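Local coordinates for cell wall mannoprotein 1 (Neosartorya fumigata, PDB 5J5L) that binds lipids, here holding arachidonic acid, and is probably a cell-wall constituent recognised by host antibodies, at residues A53-T58 with G119-I124. Residues are numbered along the deposited sequence; the frame is centred on the assembly and turned at random.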
loop_
_atom_site.group_PDB
_atom_site.type_symbol
_atom_site.label_atom_id
_atom_site.label_comp_id
_atom_site.label_asym_id
_atom_site.label_seq_id
_atom_site.Cartn_x
_atom_site.Cartn_y
_atom_site.Cartn_z
ATOM N N ALA A 53 -3.713 -2.586 -12.935
ATOM C CA ALA A 53 -3.833 -2.837 -14.364
ATOM C C ALA A 53 -4.001 -4.329 -14.656
ATOM O O ALA A 53 -4.806 -4.731 -15.497
ATOM C CB ALA A 53 -2.628 -2.284 -15.115
ATOM N N ASP A 54 -3.230 -5.151 -13.956
ATOM C CA ASP A 54 -3.312 -6.590 -14.123
ATOM C C ASP A 54 -4.667 -7.131 -13.664
ATOM O O ASP A 54 -5.225 -8.039 -14.296
ATOM C CB ASP A 54 -2.154 -7.284 -13.381
ATOM C CG ASP A 54 -0.808 -7.098 -14.091
ATOM O OD1 ASP A 54 -0.811 -6.840 -15.313
ATOM O OD2 ASP A 54 0.255 -7.210 -13.443
ATOM N N ALA A 55 -5.192 -6.584 -12.573
ATOM C CA ALA A 55 -6.509 -6.983 -12.069
ATOM C C ALA A 55 -7.601 -6.594 -13.061
ATOM O O ALA A 55 -8.518 -7.390 -13.317
ATOM C CB ALA A 55 -6.785 -6.340 -10.717
ATOM N N LYS A 56 -7.494 -5.386 -13.619
ATOM C CA LYS A 56 -8.458 -4.932 -14.640
ATOM C C LYS A 56 -8.445 -5.813 -15.883
ATOM O O LYS A 56 -9.458 -5.916 -16.583
ATOM C CB LYS A 56 -8.199 -3.483 -15.043
ATOM C CG LYS A 56 -8.583 -2.482 -13.971
ATOM C CD LYS A 56 -8.487 -1.068 -14.511
ATOM C CE LYS A 56 -8.706 -0.038 -13.420
ATOM N NZ LYS A 56 -8.441 1.333 -13.935
ATOM N N ALA A 57 -7.312 -6.455 -16.152
ATOM C CA ALA A 57 -7.178 -7.337 -17.310
ATOM C C ALA A 57 -7.606 -8.790 -17.046
ATOM O O ALA A 57 -7.524 -9.625 -17.950
ATOM C CB ALA A 57 -5.742 -7.297 -17.813
ATOM N N THR A 58 -8.105 -9.077 -15.846
ATOM C CA THR A 58 -8.320 -10.448 -15.377
ATOM C C THR A 58 -9.816 -10.808 -15.300
ATOM O O THR A 58 -10.646 -9.958 -14.965
ATOM C CB THR A 58 -7.632 -10.634 -14.010
ATOM O OG1 THR A 58 -6.222 -10.499 -14.188
ATOM C CG2 THR A 58 -7.919 -12.004 -13.419
ATOM N N GLY A 119 -10.608 -1.813 -5.310
ATOM C CA GLY A 119 -11.795 -1.796 -6.159
ATOM C C GLY A 119 -11.727 -2.779 -7.320
ATOM O O GLY A 119 -12.716 -3.468 -7.632
ATOM N N ALA A 120 -10.564 -2.833 -7.965
ATOM C CA ALA A 120 -10.346 -3.730 -9.098
ATOM C C ALA A 120 -10.357 -5.207 -8.670
ATOM O O ALA A 120 -10.874 -6.067 -9.393
ATOM C CB ALA A 120 -9.045 -3.383 -9.812
ATOM N N LEU A 121 -9.827 -5.492 -7.484
ATOM C CA LEU A 121 -9.809 -6.863 -6.960
ATOM C C LEU A 121 -11.201 -7.277 -6.497
ATOM O O LEU A 121 -11.624 -8.416 -6.708
ATOM C CB LEU A 121 -8.817 -7.001 -5.805
ATOM C CG LEU A 121 -7.344 -6.804 -6.161
ATOM C CD1 LEU A 121 -6.519 -6.846 -4.892
ATOM C CD2 LEU A 121 -6.867 -7.814 -7.182
ATOM N N GLN A 122 -11.933 -6.347 -5.899
ATOM C CA GLN A 122 -13.328 -6.619 -5.536
ATOM C C GLN A 122 -14.122 -7.013 -6.767
ATOM O O GLN A 122 -15.010 -7.856 -6.678
ATOM C CB GLN A 122 -13.986 -5.407 -4.877
ATOM C CG GLN A 122 -13.499 -5.143 -3.460
ATOM C CD GLN A 122 -14.093 -3.884 -2.860
ATOM O OE1 GLN A 122 -15.307 -3.659 -2.920
ATOM N NE2 GLN A 122 -13.224 -3.045 -2.261
ATOM N N ASP A 123 -13.799 -6.415 -7.916
ATOM C CA ASP A 123 -14.614 -6.608 -9.124
ATOM C C ASP A 123 -14.534 -8.047 -9.631
ATOM O O ASP A 123 -15.505 -8.564 -10.198
ATOM C CB ASP A 123 -14.208 -5.613 -10.234
ATOM C CG ASP A 123 -14.872 -4.219 -10.069
ATOM O OD1 ASP A 123 -15.915 -4.103 -9.382
ATOM O OD2 ASP A 123 -14.343 -3.240 -10.646
ATOM N N ILE A 124 -13.396 -8.698 -9.393
ATOM C CA ILE A 124 -13.146 -10.054 -9.887
ATOM C C ILE A 124 -13.227 -11.155 -8.826
ATOM O O ILE A 124 -13.212 -12.343 -9.156
ATOM C CB ILE A 124 -11.813 -10.133 -10.660
ATOM C CG1 ILE A 124 -10.619 -9.803 -9.756
ATOM C CG2 ILE A 124 -11.871 -9.209 -11.873
ATOM C CD1 ILE A 124 -9.291 -9.979 -10.457
HETATM O O HOH W 1 -10.847 -5.586 -12.104
#
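A55 and A120 meet methyl to methyl, CB to CB at 3.8 Å, and their CA atoms are only 5.8 Å apart, a spacing that the small side chains permit between helices 31-56 and 100-124. L121 starts away from 53-58, but its CD2 branch, the one not in line with the extended CA-CB-CG-CD1 chain, comes to 3.8 Å of A55 CB. K56 adds a looser contact at the margin, its CG brushing the methyl of A120 while the ammonium end runs on past it.

The apolar contact runs on to where helix 31-56 gives way to loop. I124 holds CG1 between its backbone N and carbonyl carbon (chi1 63°), and from there CD1 reaches the CG2 methyl of T58 at 3.8 Å, the two side chains crossing at about a right angle; CD1 also touches A55 O. The other branch, CG2, packs against the carbonyl oxygen of T58 at 3.4 Å.

No direct hydrogen bond joins the segments; the polar links lie within one segment or run to water and to neighbouring residues. T58 OG1 turns back on its own helix and donates to D54 O at 2.7 Å; the oxygen receives it at a C=O...donor angle of 146°, with the donor tilted 29° from the carbonyl plane. A water lies 2.8 Å from A120 O and within weak hydrogen-bonding range of A55 O; with more acceptors in reach than protons, it need not serve both.

I6 of helix 3-26 touches T58, L121 and I124, and L121 also packs on V69 and L73 of helix 63-89. The arrangement is the close alanine-to-alanine packing of two C-terminal helix ends at one end of an all-helical bundle, with the arachidonic acid about 12 Å from the L121 side chain.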